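Local coordinates for protein AAC3-I (PDB 5HMN) that probably transfers an acetyl group from acetyl-coenzyme A to aminoglycoside antibiotics, as a GNAT-fold acetyltransferase linked to antibiotic resistance, at residues L17-F25 with E64-Y72; S51-A59 with L104-R115. One frame throughout, in Å; residues are numbered along the deposited sequence.

Interaction 1: L17-F25 with E64-Y72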
ATOM      1  N   LEU C  17      12.528   3.188 -19.989  1.00 43.76           N
ATOM      2  CA  LEU C  17      11.259   3.914 -19.970  1.00 34.77           C
ATOM      3  C   LEU C  17      10.893   4.336 -18.551  1.00 44.02           C
ATOM      4  O   LEU C  17      10.338   5.411 -18.333  1.00 31.93           O
ATOM      5  CB  LEU C  17      10.140   3.059 -20.568  1.00 43.72           C
ATOM      6  CG  LEU C  17       9.771   3.314 -22.030  1.00 59.93           C
ATOM      7  CD1 LEU C  17      10.995   3.245 -22.916  1.00 56.43           C
ATOM      8  CD2 LEU C  17       8.716   2.327 -22.502  1.00 50.91           C
ATOM      9  N   MET C  18      11.209   3.481 -17.585  1.00 37.01           N
ATOM     10  CA  MET C  18      10.931   3.769 -16.185  1.00 41.17           C
ATOM     11  C   MET C  18      11.709   4.998 -15.726  1.00 36.15           C
ATOM     12  O   MET C  18      11.186   5.834 -14.989  1.00 41.43           O
ATOM     13  CB  MET C  18      11.278   2.558 -15.311  1.00 36.82           C
ATOM     14  CG  MET C  18      10.875   2.702 -13.859  1.00 59.68           C
ATOM     15  SD  MET C  18       9.094   2.573 -13.659  1.00 78.03           S
ATOM     16  CE  MET C  18       8.850   3.512 -12.160  1.00 86.27           C
ATOM     17  N   GLU C  19      12.956   5.111 -16.187  1.00 38.41           N
ATOM     18  CA  GLU C  19      13.822   6.238 -15.838  1.00 35.29           C
ATOM     19  C   GLU C  19      13.278   7.565 -16.336  1.00 36.95           C
ATOM     20  O   GLU C  19      13.371   8.587 -15.654  1.00 35.81           O
ATOM     21  CB  GLU C  19      15.229   6.021 -16.404  1.00 49.42           C
ATOM     22  CG  GLU C  19      16.026   4.960 -15.671  1.00 76.11           C
ATOM     23  CD  GLU C  19      15.651   4.868 -14.205  1.00 96.59           C
ATOM     24  OE1 GLU C  19      16.250   5.603 -13.389  1.00103.73           O
ATOM     25  OE2 GLU C  19      14.760   4.060 -13.864  1.00102.31           O
ATOM     26  N   THR C  20      12.729   7.551 -17.545  1.00 36.55           N
ATOM     27  CA  THR C  20      12.129   8.742 -18.123  1.00 31.49           C
ATOM     28  C   THR C  20      10.839   9.081 -17.384  1.00 30.57           C
ATOM     29  O   THR C  20      10.533  10.248 -17.142  1.00 34.97           O
ATOM     30  CB  THR C  20      11.844   8.548 -19.621  1.00 32.88           C
ATOM     31  OG1 THR C  20      13.062   8.195 -20.292  1.00 32.39           O
ATOM     32  CG2 THR C  20      11.283   9.825 -20.231  1.00 40.47           C
ATOM     33  N   LEU C  21      10.095   8.046 -17.010  1.00 29.84           N
ATOM     34  CA  LEU C  21       8.857   8.225 -16.264  1.00 27.61           C
ATOM     35  C   LEU C  21       9.132   8.893 -14.918  1.00 30.26           C
ATOM     36  O   LEU C  21       8.351   9.726 -14.462  1.00 33.03           O
ATOM     37  CB  LEU C  21       8.152   6.881 -16.064  1.00 31.88           C
ATOM     38  CG  LEU C  21       6.814   6.934 -15.325  1.00 34.37           C
ATOM     39  CD1 LEU C  21       5.889   7.932 -15.996  1.00 30.92           C
ATOM     40  CD2 LEU C  21       6.176   5.554 -15.270  1.00 41.33           C
ATOM     41  N   LEU C  22      10.256   8.537 -14.298  1.00 32.13           N
ATOM     42  CA  LEU C  22      10.663   9.163 -13.042  1.00 31.66           C
ATOM     43  C   LEU C  22      10.844  10.670 -13.210  1.00 28.23           C
ATOM     44  O   LEU C  22      10.498  11.444 -12.322  1.00 36.99           O
ATOM     45  CB  LEU C  22      11.952   8.532 -12.518  1.00 33.75           C
ATOM     46  CG  LEU C  22      11.844   7.111 -11.956  1.00 45.38           C
ATOM     47  CD1 LEU C  22      13.202   6.615 -11.467  1.00 37.38           C
ATOM     48  CD2 LEU C  22      10.822   7.052 -10.833  1.00 39.75           C
ATOM     49  N   ALA C  23      11.374  11.084 -14.358  1.00 36.20           N
ATOM     50  CA  ALA C  23      11.547  12.504 -14.657  1.00 45.40           C
ATOM     51  C   ALA C  23      10.198  13.202 -14.840  1.00 36.37           C
ATOM     52  O   ALA C  23      10.037  14.371 -14.486  1.00 44.39           O
ATOM     53  CB  ALA C  23      12.413  12.685 -15.903  1.00 38.49           C
ATOM     54  N   THR C  24       9.232  12.482 -15.400  1.00 35.81           N
ATOM     55  CA  THR C  24       7.871  12.997 -15.537  1.00 32.76           C
ATOM     56  C   THR C  24       7.216  13.206 -14.173  1.00 33.14           C
ATOM     57  O   THR C  24       6.542  14.219 -13.944  1.00 37.02           O
ATOM     58  CB  THR C  24       7.003  12.048 -16.378  1.00 42.34           C
ATOM     59  OG1 THR C  24       7.544  11.967 -17.702  1.00 45.01           O
ATOM     60  CG2 THR C  24       5.564  12.554 -16.454  1.00 37.96           C
ATOM     61  N   PHE C  25       7.411  12.245 -13.273  1.00 30.55           N
ATOM     62  CA  PHE C  25       6.919  12.358 -11.903  1.00 28.00           C
ATOM     63  C   PHE C  25       7.546  13.559 -11.197  1.00 36.15           C
ATOM     64  O   PHE C  25       6.846  14.348 -10.560  1.00 33.65           O
ATOM     65  CB  PHE C  25       7.219  11.078 -11.106  1.00 35.40           C
ATOM     66  CG  PHE C  25       6.289   9.931 -11.412  1.00 39.12           C
ATOM     67  CD1 PHE C  25       5.015  10.164 -11.897  1.00 46.86           C
ATOM     68  CD2 PHE C  25       6.692   8.619 -11.207  1.00 47.04           C
ATOM     69  CE1 PHE C  25       4.158   9.113 -12.177  1.00 35.43           C
ATOM     70  CE2 PHE C  25       5.839   7.561 -11.486  1.00 50.31           C
ATOM     71  CZ  PHE C  25       4.569   7.812 -11.969  1.00 31.85           C
ATOM     72  N   GLU C  64       6.752  10.074 -27.035  1.00 27.85           N
ATOM     73  CA  GLU C  64       7.090  10.851 -25.844  1.00 29.96           C
ATOM     74  C   GLU C  64       6.231  10.477 -24.639  1.00 26.16           C
ATOM     75  O   GLU C  64       5.007  10.517 -24.707  1.00 33.76           O
ATOM     76  CB  GLU C  64       6.950  12.349 -26.113  1.00 33.56           C
ATOM     77  CG  GLU C  64       7.342  13.215 -24.926  1.00 44.45           C
ATOM     78  CD  GLU C  64       6.819  14.638 -25.035  1.00 64.74           C
ATOM     79  OE1 GLU C  64       5.882  14.874 -25.828  1.00 59.81           O
ATOM     80  OE2 GLU C  64       7.344  15.520 -24.322  1.00 59.93           O
ATOM     81  N   ILE C  65       6.881  10.118 -23.537  1.00 27.81           N
ATOM     82  CA  ILE C  65       6.176   9.866 -22.284  1.00 31.52           C
ATOM     83  C   ILE C  65       5.631  11.181 -21.739  1.00 32.52           C
ATOM     84  O   ILE C  65       6.389  12.119 -21.499  1.00 32.07           O
ATOM     85  CB  ILE C  65       7.097   9.203 -21.239  1.00 27.05           C
ATOM     86  CG1 ILE C  65       7.481   7.797 -21.702  1.00 25.84           C
ATOM     87  CG2 ILE C  65       6.415   9.156 -19.869  1.00 28.42           C
ATOM     88  CD1 ILE C  65       8.448   7.078 -20.780  1.00 35.23           C
ATOM     89  N   VAL C  66       4.314  11.251 -21.564  1.00 31.24           N
ATOM     90  CA  VAL C  66       3.658  12.475 -21.100  1.00 31.53           C
ATOM     91  C   VAL C  66       2.915  12.250 -19.781  1.00 39.40           C
ATOM     92  O   VAL C  66       2.324  13.172 -19.218  1.00 29.94           O
ATOM     93  CB  VAL C  66       2.669  13.007 -22.153  1.00 31.19           C
ATOM     94  CG1 VAL C  66       3.412  13.370 -23.444  1.00 37.75           C
ATOM     95  CG2 VAL C  66       1.585  11.979 -22.429  1.00 29.29           C
ATOM     96  N   GLY C  67       2.951  11.021 -19.288  1.00 30.21           N
ATOM     97  CA  GLY C  67       2.292  10.701 -18.035  1.00 25.11           C
ATOM     98  C   GLY C  67       2.541   9.268 -17.630  1.00 25.34           C
ATOM     99  O   GLY C  67       3.094   8.486 -18.400  1.00 25.73           O
ATOM    100  N   GLY C  68       2.109   8.907 -16.424  1.00 24.57           N
ATOM    101  CA  GLY C  68       2.291   7.551 -15.963  1.00 19.77           C
ATOM    102  C   GLY C  68       1.690   7.248 -14.605  1.00 24.16           C
ATOM    103  O   GLY C  68       1.205   8.138 -13.902  1.00 24.46           O
ATOM    104  N   LEU C  69       1.749   5.973 -14.238  1.00 25.84           N
ATOM    105  CA  LEU C  69       1.123   5.470 -13.027  1.00 25.49           C
ATOM    106  C   LEU C  69       1.959   4.340 -12.436  1.00 33.32           C
ATOM    107  O   LEU C  69       2.430   3.461 -13.162  1.00 34.18           O
ATOM    108  CB  LEU C  69      -0.302   4.987 -13.342  1.00 29.65           C
ATOM    109  CG  LEU C  69      -1.148   4.295 -12.278  1.00 42.12           C
ATOM    110  CD1 LEU C  69      -2.616   4.628 -12.508  1.00 34.02           C
ATOM    111  CD2 LEU C  69      -0.938   2.784 -12.307  1.00 32.74           C
ATOM    112  N   ALA C  70       2.155   4.381 -11.120  1.00 25.21           N
ATOM    113  CA  ALA C  70       2.801   3.290 -10.394  1.00 30.38           C
ATOM    114  C   ALA C  70       1.843   2.737  -9.345  1.00 34.28           C
ATOM    115  O   ALA C  70       1.266   3.496  -8.563  1.00 29.21           O
ATOM    116  CB  ALA C  70       4.088   3.766  -9.743  1.00 26.05           C
ATOM    117  N   ALA C  71       1.671   1.418  -9.325  1.00 33.55           N
ATOM    118  CA  ALA C  71       0.707   0.802  -8.420  1.00 28.79           C
ATOM    119  C   ALA C  71       1.207  -0.529  -7.864  1.00 28.22           C
ATOM    120  O   ALA C  71       2.078  -1.172  -8.451  1.00 26.43           O
ATOM    121  CB  ALA C  71      -0.626   0.606  -9.125  1.00 28.64           C
ATOM    122  N   TYR C  72       0.636  -0.933  -6.737  1.00 27.11           N
ATOM    123  CA  TYR C  72       1.002  -2.187  -6.082  1.00 27.34           C
ATOM    124  C   TYR C  72      -0.234  -3.049  -5.888  1.00 29.94           C
ATOM    125  O   TYR C  72      -1.244  -2.585  -5.358  1.00 33.83           O
ATOM    126  CB  TYR C  72       1.672  -1.919  -4.732  1.00 28.35           C
ATOM    127  CG  TYR C  72       2.990  -1.170  -4.809  1.00 27.38           C
ATOM    128  CD1 TYR C  72       3.023   0.216  -4.832  1.00 28.66           C
ATOM    129  CD2 TYR C  72       4.201  -1.855  -4.838  1.00 33.42           C
ATOM    130  CE1 TYR C  72       4.228   0.904  -4.900  1.00 32.34           C
ATOM    131  CE2 TYR C  72       5.405  -1.178  -4.903  1.00 40.17           C
ATOM    132  CZ  TYR C  72       5.412   0.201  -4.936  1.00 37.26           C
ATOM    133  OH  TYR C  72       6.610   0.878  -4.998  1.00 37.89           O
TER
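Leu-21 reaches down from helix 17-25 onto backbone where strand 64-72 has two glycines. With CG anti to the backbone N (chi1 -178°), its CD1 lies 3.6 Å from Gly-68 CA, directly on bare backbone, which lets the helix axis come within 8.0 Å of the strand, crossing it almost at a right angle. Phe-25 comes down beside it, using its edge: CE1 is 3.6 Å from Gly-68 O, which lies in the ring plane, while CG of Leu-21 sits over one face, offset toward the rim. Thr-24 adds CG2 above Gly-67 CA, at 4.1 Å. This glycine half is buried. The start of the strand is also close-packed but lies at the surface, where Ile-65 reaches up against the helix: its CD1 meets Leu-17 O at 3.5 Å and Thr-20 CB at 3.9 Å, and its CG2 rests on OG1 of Thr-24. Ile-65 and Leu-17 are partly exposed here, and Thr-20 is exposed. Val-66 and Gly-67 both face Ala-59 on the next strand, a classic beta bulge. Helix 15-28, the first helix of the GNAT fold, here crosses strand 64-75, the middle strand of the five, on one face of the sheet.

Interaction 2: S51-A59 with L104-R115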
ATOM      1  N   SER C  51       8.357  -8.336 -10.740  1.00 45.95           N
ATOM      2  CA  SER C  51       7.721  -8.822  -9.521  1.00 43.73           C
ATOM      3  C   SER C  51       6.235  -9.057  -9.759  1.00 46.21           C
ATOM      4  O   SER C  51       5.662  -8.554 -10.728  1.00 47.17           O
ATOM      5  CB  SER C  51       7.928  -7.838  -8.371  1.00 48.64           C
ATOM      6  OG  SER C  51       7.280  -6.604  -8.626  1.00 46.11           O
ATOM      7  N   ASP C  52       5.619  -9.818  -8.859  1.00 47.71           N
ATOM      8  CA  ASP C  52       4.219 -10.209  -8.980  1.00 56.51           C
ATOM      9  C   ASP C  52       3.235  -9.069  -8.730  1.00 58.30           C
ATOM     10  O   ASP C  52       2.109  -9.091  -9.234  1.00 59.28           O
ATOM     11  CB  ASP C  52       3.908 -11.343  -7.998  1.00 59.06           C
ATOM     12  CG  ASP C  52       4.770 -12.565  -8.226  1.00 93.75           C
ATOM     13  OD1 ASP C  52       4.553 -13.258  -9.241  1.00101.16           O
ATOM     14  OD2 ASP C  52       5.659 -12.835  -7.390  1.00104.70           O
ATOM     15  N   TYR C  53       3.653  -8.085  -7.943  1.00 38.28           N
ATOM     16  CA  TYR C  53       2.713  -7.110  -7.403  1.00 36.56           C
ATOM     17  C   TYR C  53       2.891  -5.683  -7.924  1.00 42.73           C
ATOM     18  O   TYR C  53       1.981  -4.861  -7.807  1.00 45.91           O
ATOM     19  CB  TYR C  53       2.806  -7.107  -5.874  1.00 42.52           C
ATOM     20  CG  TYR C  53       4.173  -6.741  -5.339  1.00 62.93           C
ATOM     21  CD1 TYR C  53       4.484  -5.428  -5.013  1.00 76.51           C
ATOM     22  CD2 TYR C  53       5.150  -7.711  -5.153  1.00 85.72           C
ATOM     23  CE1 TYR C  53       5.730  -5.090  -4.522  1.00 75.84           C
ATOM     24  CE2 TYR C  53       6.399  -7.383  -4.662  1.00 78.46           C
ATOM     25  CZ  TYR C  53       6.681  -6.071  -4.349  1.00 85.96           C
ATOM     26  OH  TYR C  53       7.922  -5.743  -3.859  1.00 98.01           O
ATOM     27  N   PHE C  54       4.054  -5.379  -8.494  1.00 36.53           N
ATOM     28  CA  PHE C  54       4.303  -4.013  -8.962  1.00 32.46           C
ATOM     29  C   PHE C  54       3.760  -3.786 -10.369  1.00 34.54           C
ATOM     30  O   PHE C  54       3.925  -4.626 -11.252  1.00 37.54           O
ATOM     31  CB  PHE C  54       5.800  -3.688  -8.924  1.00 37.84           C
ATOM     32  CG  PHE C  54       6.118  -2.263  -9.301  1.00 34.66           C
ATOM     33  CD1 PHE C  54       5.780  -1.219  -8.457  1.00 39.70           C
ATOM     34  CD2 PHE C  54       6.749  -1.969 -10.503  1.00 40.06           C
ATOM     35  CE1 PHE C  54       6.068   0.095  -8.795  1.00 34.33           C
ATOM     36  CE2 PHE C  54       7.041  -0.660 -10.850  1.00 35.61           C
ATOM     37  CZ  PHE C  54       6.699   0.377  -9.994  1.00 35.65           C
ATOM     38  N   ILE C  55       3.102  -2.643 -10.564  1.00 33.66           N
ATOM     39  CA  ILE C  55       2.550  -2.273 -11.863  1.00 32.36           C
ATOM     40  C   ILE C  55       2.973  -0.854 -12.245  1.00 33.08           C
ATOM     41  O   ILE C  55       2.749   0.098 -11.496  1.00 30.31           O
ATOM     42  CB  ILE C  55       1.005  -2.356 -11.874  1.00 43.76           C
ATOM     43  CG1 ILE C  55       0.539  -3.783 -11.573  1.00 44.19           C
ATOM     44  CG2 ILE C  55       0.452  -1.885 -13.213  1.00 42.46           C
ATOM     45  CD1 ILE C  55      -0.967  -3.933 -11.477  1.00 42.14           C
ATOM     46  N   ALA C  56       3.589  -0.720 -13.413  1.00 31.02           N
ATOM     47  CA  ALA C  56       3.998   0.589 -13.912  1.00 30.13           C
ATOM     48  C   ALA C  56       3.395   0.847 -15.284  1.00 25.50           C
ATOM     49  O   ALA C  56       3.620   0.081 -16.216  1.00 27.03           O
ATOM     50  CB  ALA C  56       5.515   0.688 -13.972  1.00 31.60           C
ATOM     51  N   LEU C  57       2.618   1.920 -15.399  1.00 29.24           N
ATOM     52  CA  LEU C  57       1.996   2.283 -16.668  1.00 30.31           C
ATOM     53  C   LEU C  57       2.568   3.595 -17.186  1.00 36.34           C
ATOM     54  O   LEU C  57       2.814   4.523 -16.416  1.00 29.21           O
ATOM     55  CB  LEU C  57       0.474   2.409 -16.520  1.00 30.74           C
ATOM     56  CG  LEU C  57      -0.292   1.209 -15.962  1.00 34.00           C
ATOM     57  CD1 LEU C  57      -1.785   1.501 -15.933  1.00 30.10           C
ATOM     58  CD2 LEU C  57      -0.004  -0.042 -16.776  1.00 32.93           C
ATOM     59  N   ALA C  58       2.768   3.671 -18.496  1.00 26.77           N
ATOM     60  CA  ALA C  58       3.254   4.896 -19.119  1.00 28.33           C
ATOM     61  C   ALA C  58       2.333   5.334 -20.247  1.00 31.86           C
ATOM     62  O   ALA C  58       1.886   4.518 -21.048  1.00 33.41           O
ATOM     63  CB  ALA C  58       4.673   4.701 -19.639  1.00 31.47           C
ATOM     64  N   ALA C  59       2.055   6.630 -20.300  1.00 26.13           N
ATOM     65  CA  ALA C  59       1.264   7.209 -21.371  1.00 29.06           C
ATOM     66  C   ALA C  59       2.190   7.890 -22.367  1.00 29.04           C
ATOM     67  O   ALA C  59       3.009   8.720 -21.984  1.00 25.63           O
ATOM     68  CB  ALA C  59       0.248   8.198 -20.811  1.00 26.74           C
ATOM     69  N   LEU C 104      -5.202   6.162 -18.135  1.00 29.70           N
ATOM     70  CA  LEU C 104      -4.288   5.365 -17.326  1.00 29.75           C
ATOM     71  C   LEU C 104      -5.048   4.500 -16.315  1.00 32.52           C
ATOM     72  O   LEU C 104      -4.739   3.328 -16.125  1.00 30.38           O
ATOM     73  CB  LEU C 104      -3.295   6.272 -16.597  1.00 30.71           C
ATOM     74  CG  LEU C 104      -2.196   6.885 -17.464  1.00 26.29           C
ATOM     75  CD1 LEU C 104      -1.493   8.005 -16.718  1.00 23.92           C
ATOM     76  CD2 LEU C 104      -1.201   5.809 -17.868  1.00 30.45           C
ATOM     77  N   ILE C 105      -6.045   5.090 -15.673  1.00 32.58           N
ATOM     78  CA  ILE C 105      -6.822   4.380 -14.663  1.00 32.83           C
ATOM     79  C   ILE C 105      -7.719   3.337 -15.318  1.00 27.88           C
ATOM     80  O   ILE C 105      -7.912   2.245 -14.785  1.00 36.62           O
ATOM     81  CB  ILE C 105      -7.652   5.361 -13.816  1.00 29.42           C
ATOM     82  CG1 ILE C 105      -6.713   6.303 -13.057  1.00 28.62           C
ATOM     83  CG2 ILE C 105      -8.550   4.615 -12.830  1.00 34.59           C
ATOM     84  CD1 ILE C 105      -7.408   7.355 -12.237  1.00 43.91           C
ATOM     85  N   GLU C 106      -8.246   3.669 -16.494  1.00 30.29           N
ATOM     86  CA  GLU C 106      -9.062   2.727 -17.250  1.00 31.48           C
ATOM     87  C   GLU C 106      -8.243   1.491 -17.614  1.00 46.35           C
ATOM     88  O   GLU C 106      -8.748   0.367 -17.589  1.00 48.40           O
ATOM     89  CB  GLU C 106      -9.623   3.389 -18.512  1.00 47.57           C
ATOM     90  CG  GLU C 106     -10.448   2.458 -19.384  1.00 66.95           C
ATOM     91  CD  GLU C 106     -11.312   3.203 -20.385  1.00 95.54           C
ATOM     92  OE1 GLU C 106     -10.822   4.186 -20.983  1.00 99.65           O
ATOM     93  OE2 GLU C 106     -12.483   2.808 -20.567  1.00103.00           O
ATOM     94  N   LYS C 107      -6.974   1.712 -17.938  1.00 34.21           N
ATOM     95  CA  LYS C 107      -6.048   0.628 -18.240  1.00 36.96           C
ATOM     96  C   LYS C 107      -5.773  -0.212 -17.000  1.00 29.24           C
ATOM     97  O   LYS C 107      -5.669  -1.436 -17.078  1.00 38.88           O
ATOM     98  CB  LYS C 107      -4.740   1.186 -18.795  1.00 45.82           C
ATOM     99  CG  LYS C 107      -3.638   0.161 -18.967  1.00 28.99           C
ATOM    100  CD  LYS C 107      -3.923  -0.771 -20.124  1.00 38.60           C
ATOM    101  CE  LYS C 107      -2.744  -1.694 -20.372  1.00 66.00           C
ATOM    102  NZ  LYS C 107      -2.999  -2.619 -21.511  1.00 79.53           N
ATOM    103  N   LEU C 108      -5.655   0.451 -15.855  1.00 29.75           N
ATOM    104  CA  LEU C 108      -5.384  -0.247 -14.603  1.00 33.03           C
ATOM    105  C   LEU C 108      -6.576  -1.118 -14.205  1.00 32.72           C
ATOM    106  O   LEU C 108      -6.406  -2.180 -13.610  1.00 42.86           O
ATOM    107  CB  LEU C 108      -5.057   0.752 -13.492  1.00 30.39           C
ATOM    108  CG  LEU C 108      -4.526   0.152 -12.188  1.00 27.65           C
ATOM    109  CD1 LEU C 108      -3.234  -0.609 -12.444  1.00 24.61           C
ATOM    110  CD2 LEU C 108      -4.316   1.234 -11.144  1.00 33.17           C
ATOM    111  N   LYS C 109      -7.779  -0.662 -14.546  1.00 32.56           N
ATOM    112  CA  LYS C 109      -8.999  -1.423 -14.287  1.00 38.71           C
ATOM    113  C   LYS C 109      -9.017  -2.743 -15.048  1.00 42.59           C
ATOM    114  O   LYS C 109      -9.255  -3.800 -14.467  1.00 36.68           O
ATOM    115  CB  LYS C 109     -10.237  -0.605 -14.660  1.00 42.91           C
ATOM    116  CG  LYS C 109     -10.545   0.549 -13.721  1.00 41.14           C
ATOM    117  CD  LYS C 109     -11.835   1.242 -14.131  1.00 52.25           C
ATOM    118  CE  LYS C 109     -12.197   2.359 -13.168  1.00 55.81           C
ATOM    119  NZ  LYS C 109     -13.490   3.006 -13.526  1.00 66.41           N
ATOM    120  N   GLU C 110      -8.774  -2.682 -16.357  1.00 44.77           N
ATOM    121  CA  GLU C 110      -8.793  -3.893 -17.174  1.00 58.34           C
ATOM    122  C   GLU C 110      -7.616  -4.802 -16.827  1.00 41.52           C
ATOM    123  O   GLU C 110      -7.679  -6.014 -17.018  1.00 45.74           O
ATOM    124  CB  GLU C 110      -8.792  -3.547 -18.666  1.00 45.59           C
ATOM    125  CG  GLU C 110      -7.568  -2.802 -19.143  1.00 62.82           C
ATOM    126  CD  GLU C 110      -7.637  -2.453 -20.620  1.00 79.74           C
ATOM    127  OE1 GLU C 110      -8.590  -1.754 -21.027  1.00 79.71           O
ATOM    128  OE2 GLU C 110      -6.739  -2.882 -21.374  1.00 85.67           O
ATOM    129  N   LEU C 111      -6.545  -4.216 -16.299  1.00 44.98           N
ATOM    130  CA  LEU C 111      -5.431  -5.007 -15.790  1.00 42.42           C
ATOM    131  C   LEU C 111      -5.810  -5.664 -14.468  1.00 47.36           C
ATOM    132  O   LEU C 111      -5.411  -6.795 -14.185  1.00 46.45           O
ATOM    133  CB  LEU C 111      -4.185  -4.142 -15.610  1.00 49.62           C
ATOM    134  CG  LEU C 111      -3.353  -3.846 -16.857  1.00 50.31           C
ATOM    135  CD1 LEU C 111      -2.173  -2.961 -16.495  1.00 53.10           C
ATOM    136  CD2 LEU C 111      -2.877  -5.136 -17.499  1.00 53.32           C
ATOM    137  N   GLY C 112      -6.588  -4.949 -13.665  1.00 39.09           N
ATOM    138  CA  GLY C 112      -7.020  -5.454 -12.374  1.00 51.52           C
ATOM    139  C   GLY C 112      -8.013  -6.592 -12.498  1.00 47.77           C
ATOM    140  O   GLY C 112      -7.915  -7.594 -11.786  1.00 45.63           O
ATOM    141  N   ALA C 113      -8.972  -6.434 -13.405  1.00 42.48           N
ATOM    142  CA  ALA C 113      -9.983  -7.459 -13.648  1.00 55.59           C
ATOM    143  C   ALA C 113      -9.348  -8.753 -14.149  1.00 58.98           C
ATOM    144  O   ALA C 113      -9.818  -9.846 -13.838  1.00 59.42           O
ATOM    145  CB  ALA C 113     -11.019  -6.958 -14.644  1.00 45.14           C
ATOM    146  N   ALA C 114      -8.277  -8.617 -14.928  1.00 54.01           N
ATOM    147  CA  ALA C 114      -7.540  -9.770 -15.426  1.00 62.19           C
ATOM    148  C   ALA C 114      -6.749 -10.435 -14.302  1.00 69.74           C
ATOM    149  O   ALA C 114      -6.466 -11.633 -14.359  1.00 64.51           O
ATOM    150  CB  ALA C 114      -6.611  -9.359 -16.556  1.00 53.23           C
ATOM    151  N   ARG C 115      -6.398  -9.654 -13.284  1.00 62.77           N
ATOM    152  CA  ARG C 115      -5.669 -10.170 -12.125  1.00 49.32           C
ATOM    153  C   ARG C 115      -6.617 -10.682 -11.051  1.00 59.54           C
ATOM    154  O   ARG C 115      -6.200 -11.375 -10.122  1.00 66.13           O
ATOM    155  CB  ARG C 115      -4.755  -9.093 -11.534  1.00 42.99           C
ATOM    156  CG  ARG C 115      -3.516  -8.800 -12.368  1.00 60.35           C
ATOM    157  CD  ARG C 115      -2.614  -7.782 -11.682  1.00 48.38           C
ATOM    158  NE  ARG C 115      -1.382  -7.555 -12.432  1.00 57.19           N
ATOM    159  CZ  ARG C 115      -0.165  -7.658 -11.912  1.00 49.47           C
ATOM    160  NH1 ARG C 115      -0.018  -7.978 -10.635  1.00 50.78           N
ATOM    161  NH2 ARG C 115       0.904  -7.439 -12.663  1.00 50.87           N
TER
HETATM  162  O   HOH W   1       3.390  -7.208 -11.826  1.00 54.15           O
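Strand 54-59 and helix 104-115 run roughly antiparallel, at 142° between their directions, with the axes 9.5 Å apart at closest approach. Leu-57 points into that gap. Its CG stands anti to the carbonyl carbon (chi1 -56°), and the two methyls part over the helix: CD1 drops to 3.5 Å from Leu-104 O and also lies against CG of Lys-107, while CD2 meets CD1 of Leu-111 at 3.6 Å, the two side chains passing alongside one another, head to tail. Leu-104 answers with CD2, which lies between CB of Leu-57 and CB of Ala-59. The lysine gives only the root of its chain to this packing; bent at chi2, it carries its amino end away from the strand, where NZ makes a long salt bridge with Glu-110. This is helix 100-115 lying on one face of the GNAT sheet, and Leu-108 extends the same layer to Leu-69 and to Ile-84 and Ile-86 of strand 82-91. Ile-55 takes the next inward-facing place along the strand, its CG2 4.0 Å from Leu-108 CD1. Its CD1 turns to Arg-115 and sits 3.7 Å above the guanidinium plane, over the centre of one face. The arginine, extended from CG to NE, spans from the helix to the loop before the strand. NH1 donates to Asp-52 O at 2.8 Å, the oxygen lying slightly out of the guanidinium plane, with an N-H...O angle of 147°, and also pairs with the carboxylate of Glu-73. NH2 gives to a water 2.6 Å away, lying in the guanidinium plane, which passes its own hydrogens to Ser-51 O and Phe-54 O.

Overall arrangement
Interactions 1 and 2 lie about 14 Å apart, centre to centre, and share one sheet: strands 54-61 and 64-75 are antiparallel neighbours in it, joined by probable hydrogen bonds from Leu-57 N to Leu-69 O (2.7 Å) and from Ala-71 N to Ile-55 O (2.8 Å). Helix 15-28 packs on one face and helix 100-115 on the other. Coenzyme A binds near the bulged end of strand 64-75, about 7 Å from Gly-67 in interaction 1 and about 7 Å from the side chain of Leu-104 in interaction 2. At the other end both reach the second subunit, where Tyr-53 stacks on Tyr-53 of that subunit and Tyr-72 OH bonds to its Lys-75 O.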